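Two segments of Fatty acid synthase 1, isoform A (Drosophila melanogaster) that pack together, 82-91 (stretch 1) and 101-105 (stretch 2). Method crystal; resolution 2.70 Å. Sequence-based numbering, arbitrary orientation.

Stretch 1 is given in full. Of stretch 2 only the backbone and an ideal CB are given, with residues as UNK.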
# COMPACT_ATOMS: atom_id res chain seq x y z
N ASN A 82 21.99 7.42 6.15
CA ASN A 82 22.11 7.38 4.69
C ASN A 82 20.96 8.13 4.03
O ASN A 82 19.83 8.11 4.51
CB ASN A 82 22.14 5.93 4.20
CG ASN A 82 22.79 5.80 2.83
OD1 ASN A 82 22.78 6.73 2.03
ND2 ASN A 82 23.34 4.62 2.55
N PHE A 83 21.25 8.79 2.91
CA PHE A 83 20.25 9.60 2.20
C PHE A 83 20.19 9.26 0.71
O PHE A 83 21.22 9.02 0.08
CB PHE A 83 20.56 11.09 2.37
CG PHE A 83 20.45 11.58 3.78
CD1 PHE A 83 21.53 11.50 4.64
CD2 PHE A 83 19.27 12.14 4.25
CE1 PHE A 83 21.44 11.96 5.94
CE2 PHE A 83 19.18 12.60 5.55
CZ PHE A 83 20.26 12.51 6.39
N PHE A 84 18.97 9.25 0.16
CA PHE A 84 18.77 9.08 -1.28
C PHE A 84 18.59 10.43 -1.98
O PHE A 84 17.65 11.16 -1.70
CB PHE A 84 17.54 8.21 -1.56
CG PHE A 84 17.75 6.73 -1.32
CD1 PHE A 84 19.01 6.19 -1.18
CD2 PHE A 84 16.65 5.88 -1.25
CE1 PHE A 84 19.18 4.83 -0.96
CE2 PHE A 84 16.82 4.53 -1.03
CZ PHE A 84 18.08 4.00 -0.89
N ASP A 85 19.50 10.74 -2.89
CA ASP A 85 19.41 11.96 -3.68
C ASP A 85 18.10 12.02 -4.45
O ASP A 85 17.53 13.10 -4.65
CB ASP A 85 20.59 12.07 -4.65
CG ASP A 85 21.90 12.37 -3.96
OD1 ASP A 85 21.98 12.19 -2.72
OD2 ASP A 85 22.86 12.79 -4.65
N GLY A 86 17.62 10.86 -4.87
CA GLY A 86 16.43 10.78 -5.71
C GLY A 86 15.14 11.21 -5.05
O GLY A 86 14.46 12.11 -5.53
N THR A 87 14.80 10.56 -3.94
CA THR A 87 13.52 10.79 -3.28
C THR A 87 13.65 11.58 -1.98
O THR A 87 12.69 12.19 -1.52
CB THR A 87 12.80 9.46 -2.97
OG1 THR A 87 13.65 8.64 -2.16
CG2 THR A 87 12.46 8.72 -4.26
N GLY A 88 14.84 11.56 -1.39
CA GLY A 88 15.07 12.23 -0.13
C GLY A 88 14.83 11.35 1.08
O GLY A 88 14.92 11.80 2.22
N ALA A 89 14.51 10.08 0.83
CA ALA A 89 14.32 9.12 1.91
C ALA A 89 15.63 8.90 2.64
O ALA A 89 16.69 8.84 2.02
CB ALA A 89 13.78 7.81 1.37
N PHE A 90 15.56 8.80 3.97
CA PHE A 90 16.75 8.55 4.77
C PHE A 90 16.52 7.39 5.73
O PHE A 90 15.38 6.97 5.95
CB PHE A 90 17.16 9.81 5.54
CG PHE A 90 16.27 10.12 6.71
CD1 PHE A 90 16.56 9.62 7.97
CD2 PHE A 90 15.16 10.92 6.56
CE1 PHE A 90 15.75 9.91 9.05
CE2 PHE A 90 14.34 11.21 7.63
CZ PHE A 90 14.64 10.71 8.88
N GLU A 91 17.60 6.88 6.30
CA GLU A 91 17.54 5.80 7.28
C GLU A 91 18.63 5.93 8.32
O GLU A 91 19.74 6.36 8.02
CB GLU A 91 17.64 4.44 6.58
CG GLU A 91 16.30 3.81 6.26
CD GLU A 91 16.43 2.40 5.73
OE1 GLU A 91 15.42 1.87 5.23
OE2 GLU A 91 17.53 1.82 5.83
N UNK A 101 13.37 5.64 10.02
CA UNK A 101 13.23 5.91 8.59
C UNK A 101 12.29 7.09 8.38
O UNK A 101 11.47 7.41 9.23
CB UNK A 101 12.71 4.67 7.85
N UNK A 102 12.42 7.74 7.23
CA UNK A 102 11.57 8.86 6.88
C UNK A 102 12.05 9.61 5.66
O UNK A 102 12.92 9.13 4.93
CB UNK A 102 11.47 9.82 8.06
N UNK A 103 11.50 10.80 5.45
CA UNK A 103 11.85 11.63 4.31
C UNK A 103 12.23 13.02 4.79
O UNK A 103 11.65 13.53 5.75
CB UNK A 103 10.69 11.70 3.31
N UNK A 104 13.21 13.64 4.14
CA UNK A 104 13.66 14.97 4.52
C UNK A 104 14.00 15.80 3.28
O UNK A 104 14.70 15.34 2.39
CB UNK A 104 14.87 14.88 5.45
N UNK A 105 13.48 17.02 3.23
CA UNK A 105 13.73 17.92 2.11
C UNK A 105 13.84 19.36 2.57
O UNK A 105 13.21 19.77 3.55
CB UNK A 105 12.62 17.79 1.06

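The two stretches pair as antiparallel strands, with 101, 102 and 103 registered against Glu91, Phe90 and Ala89, so CB directions alternate between the two faces of the sheet.

Position 101 sits in a non-hydrogen-bonded pair with Glu91, and its CB projects to the face shared by Glu91 and Ala89. Extended backbone angles suit nearly any strand residue. The ideal CB lies 4.0 Å from Glu91 CG, beside the aliphatic part of that side chain, with no ring or pocket to fill; a small, polar or beta-branched residue would suit. The deposited residue is Ser101. Its CB packs there, while OG is hydrogen-bonded elsewhere in the structure. The backbone also contributes a CA-H...O contact, Ser101 CA to Phe90 O at 3.6 Å.

Position 102 is far more restrictive. Its CB would point to the face where the Phe90 ring lies, and the ring, with chi1 in the p well, folds back across this strand. The ideal CB stands 3.2 Å from Phe90 CE2, too tight for a carbon, and the very extended phi/psi of 169/-166 also favours glycine. Glycine is the clear choice, and Gly102 is found. The ring can then lie with one face over Gly102 N. The same residue is the hydrogen-bonded partner of Phe90: Phe90 N donates to Gly102 O at 2.8 Å, and a weak return bond runs from Gly102 N to Phe90 O at 3.3 Å.

At 103 the CB returns to the Ala89 face, opposite a methyl that leaves room. The nearest atom of stretch 1 to the ideal CB is Gly88 O, at 4.4 Å, and Thr87 O lies farther along. Many residues would fit, long polar or basic ones included. Lys103 keeps all four chi angles in the t well, its chain passing the turn, its CE reaching 3.7 Å from Thr87 O, a contact rather than a hydrogen bond.

Position 104 points sideways, yet two rings border it: the ideal CB is 4.1 Å from Phe90 CD2 and 4.9 Å from Phe83 CE2. This apolar corner calls for a branched aliphatic such as valine, isoleucine or leucine. Ile104 fills it with CG2, 3.6 Å from Phe83 CE2 at that ring's edge and 3.9 Å from Phe90 CD2. Its backbone extends the ladder, Ile104 N donating to Gly88 O at 3.2 Å.

Position 105 has no atom of stretch 1 within 5.5 Å of its ideal CB, so this contact hardly constrains it; a beta-branched residue suits the strand, and Thr105 is present.

Stretch 2, residues 101-105: SGKIT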
# COMPACT_ATOMS: atom_id res chain seq x y z
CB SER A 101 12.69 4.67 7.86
OG SER A 101 11.31 4.50 8.09
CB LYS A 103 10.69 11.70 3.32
CG LYS A 103 10.88 12.67 2.17
CD LYS A 103 9.67 12.69 1.25
CE LYS A 103 9.78 13.79 0.20
NZ LYS A 103 8.61 13.80 -0.72
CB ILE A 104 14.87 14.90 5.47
CG1 ILE A 104 15.20 16.29 6.02
CG2 ILE A 104 16.09 14.30 4.76
CD1 ILE A 104 16.17 16.28 7.18
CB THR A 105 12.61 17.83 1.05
OG1 THR A 105 11.35 18.14 1.66
CG2 THR A 105 12.54 16.43 0.45
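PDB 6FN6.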